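Local coordinates for protein LEC-6 (Caenorhabditis elegans, PDB 3VV1) that is a galectin that preferentially binds fucose-containing saccharides, including galactose linked to fucose, at residues H62-T67 with V72-A77. Numbering follows the deposited sequence.
Sequences HINLRT and VLHFNA. With GAL (beta-D-galactopyranose), chain C.
Ile63 and Phe75 form a hydrogen-bonded pair at the heart of an antiparallel hairpin, strands 60-66 and 71-78, in the sugar-binding sheet of the galectin beta-sandwich. Two N-H...O bonds join them, and Leu65 N adds another to Leu73 O. At the turn end of the hairpin, Val72 and Leu73 both face Leu65, a classic beta bulge; Leu65 O accepts from Val72 N at 2.8 Å and only weakly from Leu73 N. Ile63, Leu65, Leu73 and Phe75 turn their apolar side chains toward the other sheet, where Leu112 and Phe114 pack on Ile63, Leu73 and Phe75; Ile63 CD1 lies 4.0 Å from Phe75 CD2.

The opposite face is polar and carries the pocket. Asn64 OD1 offers an in-plane lone pair to His74 ND1 (2.7 Å) and lies close to the imidazole plane, although amide and ring are turned 33° apart; Asn64 ND2 is held by Glu146. With CG anti to the backbone N (chi1 166°), the His74 ring extends outward, and its NE2 hydrogen-bonds galactose O4 at 2.7 Å. His62 meets this ring obliquely, its face beneath His74 CE1. Asn76 OD1 bonds Arg78, another galactose ligand. Asn64 thus acts as a second-shell residue, fixing the rotation of the ring that meets the axial galactose hydroxyl.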
ATOM      1  N   HIS A  62      19.660   8.030   7.875  1.00  9.75           N
ATOM      2  CA  HIS A  62      18.559   8.106   8.861  1.00  9.56           C
ATOM      3  C   HIS A  62      17.252   7.662   8.278  1.00 10.26           C
ATOM      4  O   HIS A  62      17.065   7.650   7.055  1.00  9.92           O
ATOM      5  CB  HIS A  62      18.443   9.524   9.493  1.00 11.08           C
ATOM      6  CG  HIS A  62      18.121  10.588   8.518  1.00 11.68           C
ATOM      7  ND1 HIS A  62      19.076  11.340   7.901  1.00 14.68           N
ATOM      8  CD2 HIS A  62      16.903  11.011   8.006  1.00 13.03           C
ATOM      9  CE1 HIS A  62      18.484  12.231   7.106  1.00 16.08           C
ATOM     10  NE2 HIS A  62      17.161  12.023   7.149  1.00 14.74           N
ATOM     11  N   ILE A  63      16.334   7.290   9.202  1.00  8.74           N
ATOM     12  CA  ILE A  63      14.926   7.056   8.870  1.00  9.33           C
ATOM     13  C   ILE A  63      14.146   8.080   9.669  1.00  8.80           C
ATOM     14  O   ILE A  63      14.345   8.182  10.874  1.00  8.52           O
ATOM     15  CB  ILE A  63      14.506   5.639   9.291  1.00  9.41           C
ATOM     16  CG1 ILE A  63      15.131   4.530   8.421  1.00 13.50           C
ATOM     17  CG2 ILE A  63      13.002   5.524   9.158  1.00 11.18           C
ATOM     18  CD1 ILE A  63      16.470   4.059   8.797  1.00 18.79           C
ATOM     19  N   ASN A  64      13.286   8.839   9.002  1.00  9.32           N
ATOM     20  CA  ASN A  64      12.319   9.760   9.699  1.00  9.97           C
ATOM     21  C   ASN A  64      10.902   9.247   9.583  1.00  9.77           C
ATOM     22  O   ASN A  64      10.465   8.919   8.467  1.00 10.91           O
ATOM     23  CB  ASN A  64      12.351  11.160   9.102  1.00 11.10           C
ATOM     24  CG  ASN A  64      13.623  11.910   9.426  1.00 12.37           C
ATOM     25  OD1 ASN A  64      14.246  11.687  10.465  1.00 12.00           O
ATOM     26  ND2 ASN A  64      14.042  12.764   8.509  1.00 13.96           N
ATOM     27  N   LEU A  65      10.192   9.184  10.719  1.00  8.56           N
ATOM     28  CA  LEU A  65       8.734   8.939  10.708  1.00  9.47           C
ATOM     29  C   LEU A  65       8.131  10.311  10.965  1.00  9.73           C
ATOM     30  O   LEU A  65       8.305  10.860  12.077  1.00 10.69           O
ATOM     31  CB  LEU A  65       8.358   7.931  11.804  1.00  9.80           C
ATOM     32  CG  LEU A  65       9.129   6.616  11.826  1.00 10.00           C
ATOM     33  CD1 LEU A  65       8.683   5.725  13.002  1.00 11.95           C
ATOM     34  CD2 LEU A  65       9.030   5.865  10.494  1.00 11.77           C
ATOM     35  N   ARG A  66       7.552  10.908   9.937  1.00 10.76           N
ATOM     36  CA  ARG A  66       7.202  12.359   9.954  1.00 11.22           C
ATOM     37  C   ARG A  66       5.684  12.500   9.956  1.00 11.93           C
ATOM     38  O   ARG A  66       5.000  11.792   9.187  1.00 12.20           O
ATOM     39  CB  ARG A  66       7.650  13.094   8.649  1.00 15.68           C
ATOM     40  CG  ARG A  66       9.132  13.070   8.482  1.00 19.96           C
ATOM     41  CD  ARG A  66       9.483  13.865   7.237  1.00 24.16           C
ATOM     42  NE  ARG A  66       9.480  15.173   7.749  1.00 29.77           N
ATOM     43  CZ  ARG A  66      10.536  15.985   7.855  1.00 19.03           C
ATOM     44  NH1 ARG A  66      11.757  15.665   7.444  1.00 23.57           N
ATOM     45  NH2 ARG A  66      10.326  17.125   8.410  1.00 22.82           N
ATOM     46  N   THR A  67       5.175  13.461  10.713  1.00 13.65           N
ATOM     47  CA  THR A  67       3.794  13.957  10.527  1.00 13.28           C
ATOM     48  C   THR A  67       3.883  15.197   9.596  1.00 13.85           C
ATOM     49  O   THR A  67       5.010  15.632   9.252  1.00 14.86           O
ATOM     50  CB  THR A  67       3.149  14.381  11.853  1.00 13.61           C
ATOM     51  OG1 THR A  67       3.676  15.663  12.248  1.00 14.80           O
ATOM     52  CG2 THR A  67       3.437  13.408  12.949  1.00 14.19           C
ATOM     53  N   VAL A  72       8.303  12.613  14.280  1.00 10.36           N
ATOM     54  CA  VAL A  72       8.019  11.830  15.506  1.00 10.20           C
ATOM     55  C   VAL A  72       9.237  11.024  15.936  1.00  9.30           C
ATOM     56  O   VAL A  72       9.555  10.959  17.122  1.00 10.43           O
ATOM     57  CB  VAL A  72       6.817  10.899  15.289  1.00 10.26           C
ATOM     58  CG1 VAL A  72       6.717   9.819  16.395  1.00 12.30           C
ATOM     59  CG2 VAL A  72       5.530  11.727  15.239  1.00 12.94           C
ATOM     60  N   LEU A  73       9.943  10.397  14.970  1.00  8.92           N
ATOM     61  CA  LEU A  73      11.200   9.726  15.263  1.00  8.26           C
ATOM     62  C   LEU A  73      12.183   9.898  14.148  1.00  8.24           C
ATOM     63  O   LEU A  73      11.862   9.643  12.967  1.00  8.88           O
ATOM     64  CB  LEU A  73      10.958   8.227  15.493  1.00  8.77           C
ATOM     65  CG  LEU A  73      12.234   7.370  15.595  1.00  7.49           C
ATOM     66  CD1 LEU A  73      13.146   7.732  16.783  1.00 10.42           C
ATOM     67  CD2 LEU A  73      11.862   5.911  15.705  1.00  9.35           C
ATOM     68  N   HIS A  74      13.382  10.400  14.511  1.00  8.75           N
ATOM     69  CA  HIS A  74      14.510  10.479  13.595  1.00  9.04           C
ATOM     70  C   HIS A  74      15.467   9.463  14.163  1.00  8.44           C
ATOM     71  O   HIS A  74      15.968   9.625  15.280  1.00  9.05           O
ATOM     72  CB  HIS A  74      15.073  11.921  13.688  1.00  9.54           C
ATOM     73  CG  HIS A  74      16.447  12.115  13.055  1.00  8.94           C
ATOM     74  ND1 HIS A  74      16.603  12.269  11.713  1.00  9.95           N
ATOM     75  CD2 HIS A  74      17.710  12.280  13.615  1.00 10.42           C
ATOM     76  CE1 HIS A  74      17.900  12.537  11.417  1.00 12.08           C
ATOM     77  NE2 HIS A  74      18.594  12.520  12.589  1.00 11.14           N
ATOM     78  N   PHE A  75      15.726   8.399  13.409  1.00  8.11           N
ATOM     79  CA  PHE A  75      16.634   7.306  13.821  1.00  7.58           C
ATOM     80  C   PHE A  75      17.900   7.473  12.968  1.00  8.99           C
ATOM     81  O   PHE A  75      17.839   7.333  11.735  1.00  9.25           O
ATOM     82  CB  PHE A  75      15.918   5.968  13.523  1.00  8.72           C
ATOM     83  CG  PHE A  75      16.808   4.759  13.700  1.00  9.03           C
ATOM     84  CD1 PHE A  75      16.862   4.103  14.942  1.00  9.04           C
ATOM     85  CD2 PHE A  75      17.596   4.252  12.628  1.00  9.18           C
ATOM     86  CE1 PHE A  75      17.654   2.980  15.135  1.00  9.92           C
ATOM     87  CE2 PHE A  75      18.402   3.120  12.852  1.00 10.52           C
ATOM     88  CZ  PHE A  75      18.415   2.477  14.067  1.00 11.26           C
ATOM     89  N   ASN A  76      19.012   7.845  13.584  1.00  9.03           N
ATOM     90  CA  ASN A  76      20.200   8.260  12.781  1.00  9.41           C
ATOM     91  C   ASN A  76      21.394   7.371  13.141  1.00  9.73           C
ATOM     92  O   ASN A  76      21.912   7.423  14.250  1.00 11.32           O
ATOM     93  CB  ASN A  76      20.475   9.703  13.155  1.00 11.42           C
ATOM     94  CG  ASN A  76      21.505  10.428  12.243  1.00 11.23           C
ATOM     95  OD1 ASN A  76      22.036  11.460  12.656  1.00 12.83           O
ATOM     96  ND2 ASN A  76      21.734   9.960  11.002  1.00 11.53           N
ATOM     97  N   ALA A  77      21.791   6.536  12.208  1.00 10.37           N
ATOM     98  CA  ALA A  77      23.003   5.752  12.358  1.00  9.82           C
ATOM     99  C   ALA A  77      24.187   6.641  11.973  1.00 11.97           C
ATOM    100  O   ALA A  77      24.207   7.190  10.886  1.00 12.03           O
ATOM    101  CB  ALA A  77      22.923   4.538  11.396  1.00 10.19           C
TER
HETATM  102  C1  GAL C   2      22.112  16.997  14.666  1.00 18.10           C
HETATM  103  C2  GAL C   2      22.177  16.576  13.166  1.00 17.60           C
HETATM  104  C3  GAL C   2      20.810  16.363  12.635  1.00 16.32           C
HETATM  105  C4  GAL C   2      20.056  15.381  13.544  1.00 15.07           C
HETATM  106  C5  GAL C   2      20.114  15.899  14.989  1.00 15.95           C
HETATM  107  C6  GAL C   2      19.355  14.960  15.956  1.00 14.44           C
HETATM  108  O2  GAL C   2      22.813  17.608  12.448  1.00 21.79           O
HETATM  109  O3  GAL C   2      20.892  15.763  11.313  1.00 17.75           O
HETATM  110  O4  GAL C   2      20.653  14.067  13.450  1.00 14.00           O
HETATM  111  O5  GAL C   2      21.427  15.990  15.415  1.00 14.91           O
HETATM  112  O6  GAL C   2      19.448  15.494  17.290  1.00 15.82           O
HETATM  113  O   HOH W   1      21.773  10.973   8.114  1.00 20.19           O